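Local coordinates for protein lactate racemase (Thermoanaerobacterium thermosaccharolyticum, PDB 2YJG) that catalyses the interconversion of the D- and L-isomers of lactate with a nickel pincer cofactor derived from nicotinic acid mononucleotide, at residues A[37-41]-A[244-248]; A[6-10]-A[281-287]; A[68-72]-A[167-171]; A[139-144]-A[154-160]. One frame throughout, in Å; residues are numbered along the deposited sequence.

Contact 1: residues A[37-41]-A[244-248]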
loop_
_atom_site.group_PDB
_atom_site.type_symbol
_atom_site.label_atom_id
_atom_site.label_comp_id
_atom_site.label_asym_id
_atom_site.label_seq_id
_atom_site.Cartn_x
_atom_site.Cartn_y
_atom_site.Cartn_z
ATOM N N MET A 37 -24.657 11.250 -17.269
ATOM C CA MET A 37 -23.196 11.472 -17.199
ATOM C C MET A 37 -22.518 10.459 -16.288
ATOM O O MET A 37 -23.033 10.121 -15.227
ATOM C CB MET A 37 -22.876 12.880 -16.687
ATOM C CG MET A 37 -22.589 13.903 -17.770
ATOM S SD MET A 37 -21.769 15.388 -17.103
ATOM C CE MET A 37 -21.049 16.042 -18.614
ATOM N N SER A 38 -21.350 9.979 -16.700
ATOM C CA SER A 38 -20.557 9.139 -15.835
ATOM C C SER A 38 -20.070 9.982 -14.653
ATOM O O SER A 38 -20.010 11.227 -14.738
ATOM C CB SER A 38 -19.343 8.575 -16.578
ATOM O OG SER A 38 -18.525 9.627 -17.024
ATOM N N GLU A 39 -19.671 9.293 -13.587
ATOM C CA GLU A 39 -19.035 9.957 -12.435
ATOM C C GLU A 39 -17.809 10.729 -12.890
ATOM O O GLU A 39 -17.551 11.858 -12.483
ATOM C CB GLU A 39 -18.661 8.933 -11.373
ATOM C CG GLU A 39 -19.860 8.158 -10.781
ATOM C CD GLU A 39 -19.473 7.197 -9.656
ATOM O OE1 GLU A 39 -19.225 7.653 -8.532
ATOM O OE2 GLU A 39 -19.348 5.981 -9.894
ATOM N N GLU A 40 -17.051 10.120 -13.800
ATOM C CA GLU A 40 -15.805 10.723 -14.221
ATOM C C GLU A 40 -16.084 12.032 -14.969
ATOM O O GLU A 40 -15.412 13.015 -14.758
ATOM C CB GLU A 40 -14.997 9.657 -15.035
ATOM C CG GLU A 40 -14.055 10.152 -16.095
ATOM C CD GLU A 40 -13.601 9.023 -17.017
ATOM O OE1 GLU A 40 -13.165 7.961 -16.500
ATOM O OE2 GLU A 40 -13.716 9.200 -18.257
ATOM N N ASP A 41 -17.086 12.025 -15.871
ATOM C CA ASP A 41 -17.458 13.201 -16.598
ATOM C C ASP A 41 -18.013 14.287 -15.714
ATOM O O ASP A 41 -17.884 15.456 -16.019
ATOM C CB ASP A 41 -18.454 12.855 -17.730
ATOM C CG ASP A 41 -17.747 12.201 -18.937
ATOM O OD1 ASP A 41 -16.533 12.299 -19.031
ATOM O OD2 ASP A 41 -18.401 11.530 -19.741
ATOM N N SER A 244 -25.423 5.399 -2.248
ATOM C CA SER A 244 -24.491 4.391 -2.769
ATOM C C SER A 244 -23.039 4.832 -2.849
ATOM O O SER A 244 -22.170 4.030 -3.203
ATOM C CB SER A 244 -24.940 3.993 -4.180
ATOM O OG SER A 244 -26.368 3.877 -4.253
ATOM N N HIS A 245 -22.777 6.106 -2.542
ATOM C CA HIS A 245 -21.460 6.731 -2.718
ATOM C C HIS A 245 -21.119 7.028 -4.166
ATOM O O HIS A 245 -19.984 7.340 -4.467
ATOM C CB HIS A 245 -20.289 5.965 -2.064
ATOM C CG HIS A 245 -20.413 5.775 -0.582
ATOM N ND1 HIS A 245 -21.328 6.454 0.196
ATOM C CD2 HIS A 245 -19.709 4.987 0.272
ATOM C CE1 HIS A 245 -21.196 6.078 1.459
ATOM N NE2 HIS A 245 -20.219 5.194 1.532
ATOM N N LYS A 246 -22.107 6.992 -5.055
ATOM C CA LYS A 246 -21.950 7.462 -6.434
ATOM C C LYS A 246 -21.941 8.992 -6.531
ATOM O O LYS A 246 -22.782 9.680 -5.917
ATOM C CB LYS A 246 -23.088 6.884 -7.312
ATOM C CG LYS A 246 -23.020 7.252 -8.766
ATOM C CD LYS A 246 -24.433 7.454 -9.398
ATOM C CE LYS A 246 -24.310 8.122 -10.816
ATOM N NZ LYS A 246 -24.309 9.645 -10.940
ATOM N N ILE A 247 -20.980 9.532 -7.288
ATOM C CA ILE A 247 -20.896 10.974 -7.522
ATOM C C ILE A 247 -22.070 11.378 -8.368
ATOM O O ILE A 247 -22.283 10.756 -9.417
ATOM C CB ILE A 247 -19.576 11.385 -8.242
ATOM C CG1 ILE A 247 -18.390 11.105 -7.309
ATOM C CG2 ILE A 247 -19.602 12.858 -8.680
ATOM C CD1 ILE A 247 -16.994 11.184 -8.001
ATOM N N VAL A 248 -22.826 12.374 -7.903
ATOM C CA VAL A 248 -23.986 12.956 -8.624
ATOM C C VAL A 248 -23.818 14.419 -9.031
ATOM O O VAL A 248 -24.543 14.949 -9.907
ATOM C CB VAL A 248 -25.301 12.735 -7.853
ATOM C CG1 VAL A 248 -25.589 11.274 -7.719
ATOM C CG2 VAL A 248 -25.251 13.413 -6.483
HETATM O O HOH W 1 -18.165 6.551 -6.387
#
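Glu39, in the first turn of helix 39-48, reaches the edge strand 247-253 and grips the backbone where that strand begins. The polar part is one direct bond and one water bridge. Ile247 N donates to Glu39 OE1 at 2.9 Å, nearly straight (172° at the hydrogen) but entering from above the carboxylate plane. The same oxygen accepts from a water, 2.6 Å from Glu39 OE1, which also donates to His245 O and so ties the turn before the strand to the helix. In the packing, Lys246 CG lies 3.7 Å from the carboxylate carbon Glu39 CD, the two chains passing at a slant, while Ile247 CB is 4.1 Å from Glu39 CB and its side chain continues onto Ile42 and Val43 of the same helix. Lys246 bends at chi2 and chi4, and its NZ bonds to Ile247 O at 2.8 Å, not to the carboxylate, 6.0 Å from Glu39 OE1. A leucine in place of Glu39 would probably leave Ile247 N without its acceptor and take one acceptor from the bridging water. Ser38 caps the helix through a bond from Asp41 N. The chemistry is thus that of a carboxylate serving a strand's backbone N-H, with opposite charge acting at most from a distance.

Contact 2: residues A[6-10]-A[281-287]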
loop_
_atom_site.group_PDB
_atom_site.type_symbol
_atom_site.label_atom_id
_atom_site.label_comp_id
_atom_site.label_asym_id
_atom_site.label_seq_id
_atom_site.Cartn_x
_atom_site.Cartn_y
_atom_site.Cartn_z
ATOM N N ILE A 6 -38.198 2.768 7.406
ATOM C CA ILE A 6 -37.223 3.502 8.269
ATOM C C ILE A 6 -35.910 2.698 8.320
ATOM O O ILE A 6 -35.911 1.548 8.767
ATOM C CB ILE A 6 -37.827 3.618 9.670
ATOM C CG1 ILE A 6 -39.172 4.382 9.574
ATOM C CG2 ILE A 6 -36.923 4.261 10.698
ATOM C CD1 ILE A 6 -39.062 5.814 9.255
ATOM N N PRO A 7 -34.830 3.255 7.807
ATOM C CA PRO A 7 -33.495 2.692 7.740
ATOM C C PRO A 7 -33.050 2.340 9.136
ATOM O O PRO A 7 -33.309 3.087 10.066
ATOM C CB PRO A 7 -32.673 3.835 7.208
ATOM C CG PRO A 7 -33.628 4.745 6.608
ATOM C CD PRO A 7 -34.924 4.532 7.098
ATOM N N TYR A 8 -32.433 1.182 9.286
ATOM C CA TYR A 8 -32.126 0.620 10.616
ATOM C C TYR A 8 -31.161 -0.521 10.405
ATOM O O TYR A 8 -31.517 -1.552 9.795
ATOM C CB TYR A 8 -33.399 0.100 11.305
ATOM C CG TYR A 8 -33.170 -0.438 12.708
ATOM C CD1 TYR A 8 -32.810 -1.766 12.938
ATOM C CD2 TYR A 8 -33.258 0.400 13.810
ATOM C CE1 TYR A 8 -32.520 -2.225 14.243
ATOM C CE2 TYR A 8 -33.009 -0.069 15.118
ATOM C CZ TYR A 8 -32.689 -1.388 15.330
ATOM O OH TYR A 8 -32.451 -1.847 16.630
ATOM N N GLY A 9 -29.932 -0.330 10.870
ATOM C CA GLY A 9 -28.937 -1.321 10.760
ATOM C C GLY A 9 -28.778 -1.682 9.305
ATOM O O GLY A 9 -28.663 -0.789 8.472
ATOM N N LYS A 10 -28.716 -2.979 9.031
ATOM C CA LYS A 10 -28.561 -3.455 7.691
ATOM C C LYS A 10 -29.878 -3.765 6.980
ATOM O O LYS A 10 -29.882 -4.340 5.890
ATOM C CB LYS A 10 -27.608 -4.660 7.675
ATOM C CG LYS A 10 -26.167 -4.263 7.889
ATOM C CD LYS A 10 -25.195 -5.308 7.374
ATOM C CE LYS A 10 -23.693 -4.900 7.661
ATOM N NZ LYS A 10 -22.766 -6.099 7.832
ATOM N N ILE A 281 -40.918 10.891 14.441
ATOM C CA ILE A 281 -40.257 9.601 14.213
ATOM C C ILE A 281 -39.179 9.774 13.198
ATOM O O ILE A 281 -39.413 10.310 12.103
ATOM C CB ILE A 281 -41.213 8.502 13.685
ATOM C CG1 ILE A 281 -42.255 8.214 14.755
ATOM C CG2 ILE A 281 -40.394 7.295 13.230
ATOM C CD1 ILE A 281 -43.361 7.185 14.325
ATOM N N THR A 282 -37.961 9.400 13.564
ATOM C CA THR A 282 -36.852 9.491 12.607
ATOM C C THR A 282 -35.840 8.326 12.802
ATOM O O THR A 282 -36.125 7.364 13.543
ATOM C CB THR A 282 -36.187 10.866 12.700
ATOM O OG1 THR A 282 -35.353 11.089 11.566
ATOM C CG2 THR A 282 -35.400 11.018 14.055
ATOM N N SER A 283 -34.758 8.369 12.038
ATOM C CA SER A 283 -33.727 7.319 12.089
ATOM C C SER A 283 -32.367 7.941 11.924
ATOM O O SER A 283 -32.243 9.136 11.669
ATOM C CB SER A 283 -33.927 6.287 10.986
ATOM O OG SER A 283 -33.342 6.721 9.810
ATOM N N ASN A 284 -31.321 7.160 12.112
ATOM C CA ASN A 284 -29.999 7.684 11.813
ATOM C C ASN A 284 -29.427 7.127 10.540
ATOM O O ASN A 284 -28.238 6.909 10.516
ATOM C CB ASN A 284 -28.981 7.428 12.908
ATOM C CG ASN A 284 -28.145 8.667 13.211
ATOM O OD1 ASN A 284 -28.715 9.705 13.443
ATOM N ND2 ASN A 284 -26.793 8.571 13.122
ATOM N N GLY A 285 -30.265 6.881 9.526
ATOM C CA GLY A 285 -29.781 6.550 8.191
ATOM C C GLY A 285 -29.306 5.124 7.940
ATOM O O GLY A 285 -28.736 4.849 6.892
ATOM N N GLY A 286 -29.521 4.206 8.873
ATOM C CA GLY A 286 -29.089 2.824 8.707
ATOM C C GLY A 286 -27.588 2.632 8.922
ATOM O O GLY A 286 -26.864 3.579 9.200
ATOM N N TYR A 287 -27.112 1.395 8.841
ATOM C CA TYR A 287 -25.674 1.123 8.979
ATOM C C TYR A 287 -24.914 1.580 7.720
ATOM O O TYR A 287 -25.413 1.495 6.566
ATOM C CB TYR A 287 -25.429 -0.360 9.409
ATOM C CG TYR A 287 -24.028 -0.857 9.102
ATOM C CD1 TYR A 287 -23.643 -0.995 7.778
ATOM C CD2 TYR A 287 -23.096 -1.100 10.103
ATOM C CE1 TYR A 287 -22.400 -1.423 7.424
ATOM C CE2 TYR A 287 -21.779 -1.526 9.751
ATOM C CZ TYR A 287 -21.471 -1.686 8.390
ATOM O OH TYR A 287 -20.237 -2.080 7.886
HETATM O O HOH W 2 -30.772 4.148 11.387
#
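Tyr287 and Gly9 share the one direct hydrogen bond of this contact, where the turn ending strand 3-8 meets the loop leaving strand 279-283. Tyr287 N lies 2.7 Å from Gly9 O in a nearly straight bond. Next to it, Lys10 runs alongside the tyrosine: CE lies over one ring face, 3.9 Å from the Tyr287 centroid, as a CH-pi contact, and NZ, 4.9 Å from that centroid, adds a cation-pi interaction. The Tyr287 torsion (chi1 160°, CG opposite the backbone N) sets the ring alongside the lysine chain. On the other flank Ser283 CB touches both Pro7 O, at 3.4 Å, and Ile6 CG2, while Pro7 CB rests 3.6 Å from Gly286 N. A water joins Pro7 O to Gly286 N.

The second shell fixes the loop. Ser283 OG accepts from Gly285 N at 3.1 Å, an ST turn, and bonds onward to Pro416 O; Gly285 and Gly286 both adopt positive phi. A valine in place of Ser283 would probably leave Gly285 N and Pro416 O without their partner and free the turn to shift. One backbone bond, a water and a lysine laid over a tyrosine face therefore join the N-terminal hairpin to this loop, with no salt bridge across the interface.

Contact 3: residues A[68-72]-A[167-171]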
loop_
_atom_site.group_PDB
_atom_site.type_symbol
_atom_site.label_atom_id
_atom_site.label_comp_id
_atom_site.label_asym_id
_atom_site.label_seq_id
_atom_site.Cartn_x
_atom_site.Cartn_y
_atom_site.Cartn_z
ATOM N N ILE A 68 -1.959 17.742 -2.349
ATOM C CA ILE A 68 -3.415 17.565 -2.377
ATOM C C ILE A 68 -3.855 16.950 -1.051
ATOM O O ILE A 68 -3.395 15.836 -0.714
ATOM C CB ILE A 68 -3.851 16.569 -3.395
ATOM C CG1 ILE A 68 -3.341 16.936 -4.806
ATOM C CG2 ILE A 68 -5.399 16.426 -3.429
ATOM C CD1 ILE A 68 -3.551 15.807 -5.844
ATOM N N ILE A 69 -4.788 17.615 -0.367
ATOM C CA ILE A 69 -5.331 17.075 0.874
ATOM C C ILE A 69 -6.521 16.213 0.482
ATOM O O ILE A 69 -7.362 16.637 -0.343
ATOM C CB ILE A 69 -5.792 18.134 1.863
ATOM C CG1 ILE A 69 -4.623 19.058 2.282
ATOM C CG2 ILE A 69 -6.321 17.433 3.120
ATOM C CD1 ILE A 69 -5.034 20.299 3.128
ATOM N N THR A 70 -6.563 14.987 1.017
ATOM C CA THR A 70 -7.660 14.086 0.796
ATOM C C THR A 70 -8.207 13.624 2.129
ATOM O O THR A 70 -7.528 13.726 3.171
ATOM C CB THR A 70 -7.226 12.878 -0.052
ATOM O OG1 THR A 70 -8.385 12.192 -0.580
ATOM C CG2 THR A 70 -6.420 11.901 0.761
ATOM N N SER A 71 -9.431 13.106 2.102
ATOM C CA SER A 71 -10.066 12.576 3.279
ATOM C C SER A 71 -9.585 11.175 3.688
ATOM O O SER A 71 -8.993 10.421 2.934
ATOM C CB SER A 71 -11.582 12.584 3.135
ATOM O OG SER A 71 -12.086 13.917 3.072
ATOM N N ASP A 72 -9.893 10.808 4.911
ATOM C CA ASP A 72 -9.415 9.556 5.436
ATOM C C ASP A 72 -10.325 8.374 5.175
ATOM O O ASP A 72 -11.362 8.535 4.611
ATOM C CB ASP A 72 -8.943 9.657 6.894
ATOM C CG ASP A 72 -10.076 9.768 7.932
ATOM O OD1 ASP A 72 -11.238 9.716 7.618
ATOM O OD2 ASP A 72 -9.747 9.918 9.094
ATOM N N ALA A 167 -7.221 20.761 -2.121
ATOM C CA ALA A 167 -7.955 19.722 -1.336
ATOM C C ALA A 167 -9.110 19.150 -2.110
ATOM O O ALA A 167 -9.728 19.852 -2.940
ATOM C CB ALA A 167 -8.504 20.312 -0.064
ATOM N N GLU A 168 -9.426 17.891 -1.803
ATOM C CA GLU A 168 -10.625 17.297 -2.268
ATOM C C GLU A 168 -11.481 16.909 -1.074
ATOM O O GLU A 168 -11.028 16.873 0.079
ATOM C CB GLU A 168 -10.379 16.115 -3.174
ATOM C CG GLU A 168 -9.725 14.904 -2.530
ATOM C CD GLU A 168 -10.003 13.598 -3.281
ATOM O OE1 GLU A 168 -10.596 13.654 -4.385
ATOM O OE2 GLU A 168 -9.637 12.509 -2.758
ATOM N N GLY A 169 -12.747 16.650 -1.342
ATOM C CA GLY A 169 -13.685 16.358 -0.246
ATOM C C GLY A 169 -15.075 16.074 -0.780
ATOM O O GLY A 169 -15.273 15.958 -1.996
ATOM N N PHE A 170 -16.060 16.025 0.115
ATOM C CA PHE A 170 -17.473 15.889 -0.296
ATOM C C PHE A 170 -18.350 16.787 0.595
ATOM O O PHE A 170 -17.906 17.243 1.726
ATOM C CB PHE A 170 -17.934 14.430 -0.228
ATOM C CG PHE A 170 -18.261 13.973 1.116
ATOM C CD1 PHE A 170 -17.342 14.033 2.131
ATOM C CD2 PHE A 170 -19.503 13.486 1.389
ATOM C CE1 PHE A 170 -17.704 13.664 3.395
ATOM C CE2 PHE A 170 -19.829 13.078 2.635
ATOM C CZ PHE A 170 -18.929 13.178 3.624
ATOM N N ILE A 171 -19.558 17.054 0.116
ATOM C CA ILE A 171 -20.419 18.042 0.780
ATOM C C ILE A 171 -21.733 17.402 1.193
ATOM O O ILE A 171 -22.450 16.868 0.329
ATOM C CB ILE A 171 -20.706 19.261 -0.124
ATOM C CG1 ILE A 171 -19.482 20.076 -0.394
ATOM C CG2 ILE A 171 -21.771 20.146 0.577
ATOM C CD1 ILE A 171 -19.599 21.071 -1.564
HETATM O O HOH W 3 -10.035 16.437 2.572
#
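Ile69 and Ala167 form a parallel beta bridge between strands 66-71 and 164-170, central neighbours in the mixed six-stranded sheet. The tight end lies here. Their CA atoms approach to 4.3 Å, Ile69 CB and Ala167 CB touch at 4.0 Å on one face, and Glu168 N donates to Ile69 O at 2.8 Å. Ala167 CA adds a CA-H...O contact to that same oxygen.

Thr70 and Glu168 pack alongside each other, pointing the same way toward helix 79-91. The glutamate CG stands between its backbone N and carbonyl carbon (chi1 66°), which carries the carboxylate up beside the threonine. This buried group is well supplied with donors: besides Thr70, Ser79 bonds to OE2 and Thr82 to OE1, an arrangement that would probably favour the charged form.

Toward the C-terminal ends the strands spread apart. The CA separation grows from 5.3 Å at Thr70 and Glu168 to 6.3 Å at Ser71 and Gly169, and water enters the gap, donating to Glu168 O and lying 3.3 Å from Ser71 OG. This end probably faces the cofactor site: Asp72, a cofactor-binding residue by similarity, follows directly and bonds through OD2 to His108, a probable proton donor/acceptor. A sulfate lies near Ser71. Back on the tight side, Thr70 OG1 donates to Glu168 OE2 at 2.5 Å, using the anti lone pair of that oxygen.

Contact 4: residues A[139-144]-A[154-160]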
loop_
_atom_site.group_PDB
_atom_site.type_symbol
_atom_site.label_atom_id
_atom_site.label_comp_id
_atom_site.label_asym_id
_atom_site.label_seq_id
_atom_site.Cartn_x
_atom_site.Cartn_y
_atom_site.Cartn_z
ATOM N N GLU A 139 6.041 18.050 16.114
ATOM C CA GLU A 139 7.210 18.308 15.284
ATOM C C GLU A 139 6.825 18.519 13.832
ATOM O O GLU A 139 7.496 19.281 13.095
ATOM C CB GLU A 139 8.191 17.127 15.381
ATOM C CG GLU A 139 9.577 17.339 14.714
ATOM C CD GLU A 139 10.375 16.024 14.586
ATOM O OE1 GLU A 139 10.129 15.078 15.389
ATOM O OE2 GLU A 139 11.218 15.933 13.670
ATOM N N ASN A 140 5.754 17.844 13.407
ATOM C CA ASN A 140 5.240 18.062 12.061
ATOM C C ASN A 140 4.145 19.133 11.884
ATOM O O ASN A 140 3.589 19.281 10.782
ATOM C CB ASN A 140 4.737 16.752 11.492
ATOM C CG ASN A 140 4.635 16.802 10.009
ATOM O OD1 ASN A 140 5.500 17.391 9.338
ATOM N ND2 ASN A 140 3.562 16.205 9.462
ATOM N N MET A 141 3.858 19.875 12.954
ATOM C CA MET A 141 2.891 20.986 12.957
ATOM C C MET A 141 3.617 22.312 12.912
ATOM O O MET A 141 4.713 22.410 13.471
ATOM C CB MET A 141 2.062 20.999 14.256
ATOM C CG MET A 141 1.274 19.754 14.569
ATOM S SD MET A 141 -0.081 19.521 13.415
ATOM C CE MET A 141 -0.719 18.050 14.044
ATOM N N GLU A 142 3.005 23.323 12.296
ATOM C CA GLU A 142 3.518 24.687 12.325
ATOM C C GLU A 142 2.452 25.701 12.729
ATOM O O GLU A 142 1.359 25.729 12.178
ATOM C CB GLU A 142 4.056 25.070 10.966
ATOM C CG GLU A 142 4.812 26.368 10.927
ATOM C CD GLU A 142 5.618 26.522 9.633
ATOM O OE1 GLU A 142 6.184 25.516 9.164
ATOM O OE2 GLU A 142 5.656 27.639 9.085
ATOM N N LEU A 143 2.784 26.556 13.694
ATOM C CA LEU A 143 1.934 27.694 14.015
ATOM C C LEU A 143 1.926 28.629 12.830
ATOM O O LEU A 143 3.004 29.043 12.341
ATOM C CB LEU A 143 2.439 28.391 15.291
ATOM C CG LEU A 143 1.738 29.669 15.758
ATOM C CD1 LEU A 143 0.204 29.459 16.035
ATOM C CD2 LEU A 143 2.471 30.181 16.998
ATOM N N ILE A 144 0.740 28.937 12.309
ATOM C CA ILE A 144 0.629 29.838 11.169
ATOM C C ILE A 144 -0.174 31.090 11.415
ATOM O O ILE A 144 -0.216 31.963 10.576
ATOM C CB ILE A 144 0.035 29.177 9.935
ATOM C CG1 ILE A 144 -1.272 28.446 10.268
ATOM C CG2 ILE A 144 1.118 28.294 9.264
ATOM C CD1 ILE A 144 -2.194 28.267 9.069
ATOM N N GLU A 154 -2.464 25.803 14.267
ATOM C CA GLU A 154 -1.285 24.983 13.958
ATOM C C GLU A 154 -1.724 23.971 12.939
ATOM O O GLU A 154 -2.711 23.263 13.184
ATOM C CB GLU A 154 -0.787 24.280 15.221
ATOM C CG GLU A 154 -0.597 25.321 16.363
ATOM C CD GLU A 154 -0.480 24.755 17.752
ATOM O OE1 GLU A 154 -1.052 23.684 18.053
ATOM O OE2 GLU A 154 0.200 25.433 18.573
ATOM N N ILE A 155 -1.053 23.931 11.793
ATOM C CA ILE A 155 -1.371 22.910 10.784
ATOM C C ILE A 155 -0.138 22.102 10.327
ATOM O O ILE A 155 1.001 22.490 10.597
ATOM C CB ILE A 155 -2.191 23.456 9.644
ATOM C CG1 ILE A 155 -1.456 24.533 8.824
ATOM C CG2 ILE A 155 -3.520 24.081 10.185
ATOM C CD1 ILE A 155 -2.044 24.766 7.467
ATOM N N ASN A 156 -0.381 20.979 9.662
ATOM C CA ASN A 156 0.707 20.154 9.099
ATOM C C ASN A 156 1.685 20.979 8.235
ATOM O O ASN A 156 1.280 21.705 7.280
ATOM C CB ASN A 156 0.101 19.036 8.260
ATOM C CG ASN A 156 1.028 17.867 8.037
ATOM O OD1 ASN A 156 2.062 17.982 7.355
ATOM N ND2 ASN A 156 0.639 16.715 8.558
ATOM N N LYS A 157 2.970 20.843 8.579
ATOM C CA LYS A 157 4.064 21.561 7.897
ATOM C C LYS A 157 4.144 21.347 6.386
ATOM O O LYS A 157 4.496 22.236 5.642
ATOM C CB LYS A 157 5.426 21.136 8.500
ATOM C CG LYS A 157 6.338 22.352 8.771
ATOM C CD LYS A 157 7.530 22.050 9.736
ATOM C CE LYS A 157 8.284 20.758 9.379
ATOM N NZ LYS A 157 9.491 20.486 10.287
ATOM N N LEU A 158 3.881 20.136 5.962
ATOM C CA LEU A 158 3.869 19.816 4.538
ATOM C C LEU A 158 2.943 20.721 3.780
ATOM O O LEU A 158 3.260 21.192 2.704
ATOM C CB LEU A 158 3.409 18.376 4.384
ATOM C CG LEU A 158 3.697 17.761 3.023
ATOM C CD1 LEU A 158 5.225 17.523 2.864
ATOM C CD2 LEU A 158 2.926 16.456 2.954
ATOM N N ALA A 159 1.758 20.954 4.349
ATOM C CA ALA A 159 0.783 21.864 3.751
ATOM C C ALA A 159 1.293 23.308 3.636
ATOM O O ALA A 159 1.071 23.981 2.626
ATOM C CB ALA A 159 -0.505 21.809 4.562
ATOM N N VAL A 160 1.950 23.754 4.695
ATOM C CA VAL A 160 2.502 25.102 4.803
ATOM C C VAL A 160 3.608 25.285 3.751
ATOM O O VAL A 160 3.596 26.240 2.983
ATOM C CB VAL A 160 3.117 25.349 6.204
ATOM C CG1 VAL A 160 3.626 26.795 6.265
ATOM C CG2 VAL A 160 2.089 25.036 7.368
#
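Ile144 and Ile155 each place CG1 between the backbone N and the carbonyl carbon (chi1 51° and 64°), and with these torsions their chains cross at about a right angle, Ile144 CD1 touching Ile155 CG1 at 3.8 Å. They belong to a beta hairpin, strands 141-146 and 152-156, whose second strand runs straight into helix 157-161. Glu142 and Ile155 are a hydrogen-bonded pair: Glu142 N donates to Ile155 O at 2.8 Å, and Ile155 N returns a bond to Glu142 O. Met141 with Asn156 and Leu143 with Glu154 flank it as non-hydrogen-bonded pairs.

The helix extends the packing. Val160 CG2 meets Ile144 CG2 at 3.9 Å as the two side chains run antiparallel past one another, and Glu142 crosses the Lys157 chain, its oxygens touching aliphatic carbons: OE1 is 3.2 Å from Lys157 CG and OE2 3.6 Å from Val160 CG1. Asn156 is the N-cap: Leu158 N meets an in-plane lone pair of its OD1, while ND2 bonds to His133. Its amide stands almost perpendicular to that of Asn140. The joint between hairpin and helix is closed by the backbone, Lys157 N donating to Asn140 O at 2.8 Å with 174° at the hydrogen.

How the contacts relate
The four contacts nest along the chain: contact 2 encloses contact 1, which encloses contact 3, which encloses contact 4. Contacts 1 and 3 reach the same mixed sheet, one at its edge strand 247-253 and one at the central, adjacent strands 66-71 and 164-170, with centres about 16 Å apart. Contact 4 lies about 18 Å from contact 3, centre to centre, and its helix 157-161 leads directly into strand 164-170. Contact 2 joins the N-terminal hairpin to the separate parallel sheet, its centre about 26 Å from that of contact 3 across the middle of the chain. After that hairpin the chain goes on to build the mixed sheet, which borders the probable cofactor site, and comes back to the parallel sheet at 279-283.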